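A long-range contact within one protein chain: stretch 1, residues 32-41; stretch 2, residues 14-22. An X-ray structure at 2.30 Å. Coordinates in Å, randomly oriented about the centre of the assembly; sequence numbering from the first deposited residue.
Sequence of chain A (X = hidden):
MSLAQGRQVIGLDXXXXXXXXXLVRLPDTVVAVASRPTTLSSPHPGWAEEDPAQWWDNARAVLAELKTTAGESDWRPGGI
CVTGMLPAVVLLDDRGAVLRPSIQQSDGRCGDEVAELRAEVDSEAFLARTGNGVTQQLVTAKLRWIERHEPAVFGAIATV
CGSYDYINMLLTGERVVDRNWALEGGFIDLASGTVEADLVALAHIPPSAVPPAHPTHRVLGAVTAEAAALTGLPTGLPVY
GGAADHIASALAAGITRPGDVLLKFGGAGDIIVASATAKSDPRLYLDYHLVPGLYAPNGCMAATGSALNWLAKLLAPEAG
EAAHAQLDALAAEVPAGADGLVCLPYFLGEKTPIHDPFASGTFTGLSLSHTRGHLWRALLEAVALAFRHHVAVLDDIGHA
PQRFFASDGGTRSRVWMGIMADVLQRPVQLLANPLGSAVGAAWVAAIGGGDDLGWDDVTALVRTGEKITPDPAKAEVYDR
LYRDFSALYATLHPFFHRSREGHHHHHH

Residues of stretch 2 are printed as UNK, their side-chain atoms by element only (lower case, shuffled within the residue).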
# COMPACT_ATOMS: atom_id res chain seq x y z
N ALA A 32 8.27 6.98 21.72
CA ALA A 32 7.71 5.67 22.11
C ALA A 32 7.02 4.95 20.96
O ALA A 32 6.47 5.59 20.05
CB ALA A 32 6.71 5.83 23.29
N VAL A 33 6.98 3.63 21.04
CA VAL A 33 6.26 2.82 20.05
C VAL A 33 5.46 1.78 20.80
O VAL A 33 6.01 1.10 21.65
CB VAL A 33 7.22 2.13 19.02
CG1 VAL A 33 6.46 1.38 17.95
CG2 VAL A 33 8.09 3.16 18.37
N ALA A 34 4.16 1.66 20.51
CA ALA A 34 3.38 0.53 21.03
C ALA A 34 2.67 -0.28 19.94
O ALA A 34 2.21 0.29 18.95
CB ALA A 34 2.38 1.00 22.08
N SER A 35 2.59 -1.60 20.12
CA SER A 35 1.87 -2.44 19.18
C SER A 35 0.99 -3.51 19.82
O SER A 35 1.10 -3.81 21.01
CB SER A 35 2.81 -3.10 18.17
OG SER A 35 3.54 -4.14 18.78
N ARG A 36 0.11 -4.09 19.01
CA ARG A 36 -0.77 -5.14 19.46
C ARG A 36 -1.15 -5.93 18.21
O ARG A 36 -1.40 -5.34 17.15
CB ARG A 36 -2.06 -4.59 20.11
CG ARG A 36 -1.92 -3.89 21.48
CD ARG A 36 -1.36 -4.82 22.56
NE ARG A 36 -1.36 -4.19 23.88
CZ ARG A 36 -0.39 -3.39 24.32
NH1 ARG A 36 0.63 -3.13 23.52
NH2 ARG A 36 -0.44 -2.84 25.53
N PRO A 37 -1.21 -7.27 18.35
CA PRO A 37 -1.59 -8.15 17.25
C PRO A 37 -3.08 -7.97 16.89
O PRO A 37 -3.91 -7.65 17.76
CB PRO A 37 -1.34 -9.55 17.84
CG PRO A 37 -0.49 -9.33 19.04
CD PRO A 37 -0.97 -8.03 19.58
N THR A 38 -3.41 -8.18 15.62
CA THR A 38 -4.79 -8.08 15.17
C THR A 38 -5.02 -9.36 14.47
O THR A 38 -4.08 -9.85 13.83
CB THR A 38 -4.93 -6.99 14.12
OG1 THR A 38 -4.52 -5.75 14.70
CG2 THR A 38 -6.37 -6.91 13.60
N THR A 39 -6.23 -9.90 14.59
CA THR A 39 -6.55 -11.19 13.98
C THR A 39 -7.18 -11.04 12.60
O THR A 39 -8.18 -10.32 12.43
CB THR A 39 -7.51 -12.01 14.86
OG1 THR A 39 -6.99 -12.14 16.19
CG2 THR A 39 -7.74 -13.40 14.24
N LEU A 40 -6.58 -11.69 11.61
CA LEU A 40 -7.21 -11.88 10.31
C LEU A 40 -7.96 -13.18 10.41
O LEU A 40 -7.34 -14.22 10.62
CB LEU A 40 -6.12 -12.04 9.25
CG LEU A 40 -6.48 -12.01 7.76
CD1 LEU A 40 -7.49 -10.90 7.44
CD2 LEU A 40 -5.20 -11.76 6.98
N SER A 41 -9.29 -13.14 10.30
CA SER A 41 -10.06 -14.38 10.22
C SER A 41 -10.40 -14.72 8.78
O SER A 41 -10.48 -13.85 7.92
CB SER A 41 -11.38 -14.27 11.00
OG SER A 41 -11.14 -13.83 12.32
N UNK A 14 -3.74 1.24 11.96
CA UNK A 14 -4.66 0.13 12.05
C UNK A 14 -4.28 -0.84 10.94
O UNK A 14 -4.85 -0.81 9.84
c UNK A 14 -6.99 -0.63 11.67
c UNK A 14 -6.04 2.31 13.72
c UNK A 14 -6.69 1.11 13.19
c UNK A 14 -6.13 0.57 11.88
N UNK A 15 -3.30 -1.69 11.24
CA UNK A 15 -2.70 -2.56 10.25
C UNK A 15 -3.42 -3.87 10.16
O UNK A 15 -4.31 -4.16 10.95
N UNK A 16 -3.01 -4.68 9.21
CA UNK A 16 -3.69 -5.91 8.95
C UNK A 16 -3.44 -6.95 10.02
O UNK A 16 -4.39 -7.62 10.46
c UNK A 16 -3.29 -6.50 7.60
c UNK A 16 -3.74 -7.99 7.50
o UNK A 16 -4.02 -5.82 6.62
N UNK A 17 -2.18 -7.15 10.40
CA UNK A 17 -1.91 -8.11 11.46
C UNK A 17 -1.39 -7.43 12.74
O UNK A 17 -1.04 -8.08 13.72
c UNK A 17 -1.45 -9.95 9.77
c UNK A 17 -0.93 -9.20 11.03
o UNK A 17 0.33 -8.60 10.77
N UNK A 18 -1.42 -6.10 12.72
CA UNK A 18 -0.82 -5.35 13.81
C UNK A 18 -1.33 -3.89 13.97
O UNK A 18 -1.51 -3.19 12.98
o UNK A 18 1.30 -5.05 14.70
c UNK A 18 0.66 -5.37 13.53
N UNK A 19 -1.58 -3.44 15.21
CA UNK A 19 -1.99 -2.07 15.47
C UNK A 19 -0.83 -1.39 16.17
O UNK A 19 -0.40 -1.82 17.22
o UNK A 19 -4.34 -2.62 15.82
c UNK A 19 -3.58 -0.49 16.62
c UNK A 19 -3.22 -1.96 16.40
N UNK A 20 -0.33 -0.31 15.59
CA UNK A 20 0.93 0.28 16.00
C UNK A 20 0.71 1.75 16.20
O UNK A 20 0.05 2.37 15.38
c UNK A 20 2.26 -1.39 14.71
c UNK A 20 3.25 0.83 15.28
c UNK A 20 1.97 0.10 14.91
c UNK A 20 3.04 -1.70 13.43
N UNK A 21 1.20 2.29 17.31
CA UNK A 21 1.15 3.73 17.55
C UNK A 21 2.53 4.23 17.93
O UNK A 21 3.27 3.54 18.65
c UNK A 21 0.20 4.06 18.67
N UNK A 22 2.84 5.45 17.51
CA UNK A 22 4.10 6.08 17.88
C UNK A 22 3.94 7.51 18.37
O UNK A 22 3.00 8.23 17.97
c UNK A 22 5.23 4.69 16.12
c UNK A 22 4.53 7.08 15.64
c UNK A 22 5.29 7.03 14.31
c UNK A 22 5.07 6.11 16.69
O HOH W 1 -4.98 -3.42 13.38

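Position 14 carries four side-chain carbons, forked at the first, with one arm two carbons long. Its CA-to-CB bond points away from stretch 1, and no side-chain atom comes within 6 Å of it. Branching at CB with a longer arm identifies Ile-14.

Position 15 has no side-chain atoms, so it is Gly-15. An ideal CB here would lie 2.5 Å from the O of position 18, a clash that the bare CA avoids.

At position 16 one carbon carries an oxygen and a carbon, the pattern of threonine. Thr-16 touches stretch 1 through its methyl, with CG2 4.1 Å from Leu-40 CD2.

Position 17 repeats that pattern, a carbon bearing one oxygen and one carbon, and is Thr-17. Its CA-to-CB bond points away; its backbone makes the bond, Thr-38 N donating to Thr-17 O at 3.0 Å and 156°.

Position 18 has one carbon followed by one oxygen, and that oxygen lies 4.3 Å from Ser-35 CB. Two atoms without a branch give Ser-18, which pairs with Pro-37 at a CA-CA distance of 4.5 Å.

Position 19 again shows a carbon with one oxygen and one carbon; the oxygen sits 3.3 Å from Thr-38 OG1. This is Thr-19. Water 1 joins the two side chains, 2.6 Å from Thr-19 OG1 and 2.7 Å from Thr-38 OG1, and donates to Gly-15 O at 2.6 Å.

Position 20 has four carbons, forked at the first with one arm extended, hence Ile-20. Its CG1 lies 3.9 Å from Ser-35 CB and its CG2 4.2 Å from Val-33 CG1.

Position 21 has a single carbon, on the same sheet face as the side chain of Ala-34, and is Ala-21.

Position 22 has four carbons, once more forked with one longer arm: Ile-22. Its CG2 packs 3.9 Å from Val-33 CG2, whereas the end of the side chain leads away.

The strands run antiparallel, at 168°, with axes 4.6 Å apart at closest approach. Two hydrogen-bonded pairs hold the register. Ala-21 N to Ala-34 O and Ala-34 N to Ala-21 O both measure 2.8 Å; Thr-19 N to Arg-36 O is 2.7 Å, and Arg-36 N to Thr-19 O is 2.9 Å with a more bent angle of 130°. Between them, Ser-35 CA approaches Thr-19 O at 3.1 Å and Ile-20 CA approaches Ala-34 O at 3.2 Å, as CA-H...O contacts. Backbone bonding thus sets the alignment, apolar side chains pack beside it, and the water links the threonines where stretch 1 leaves its strand.

Stretch 2 (14-22) IGTTSTIAI
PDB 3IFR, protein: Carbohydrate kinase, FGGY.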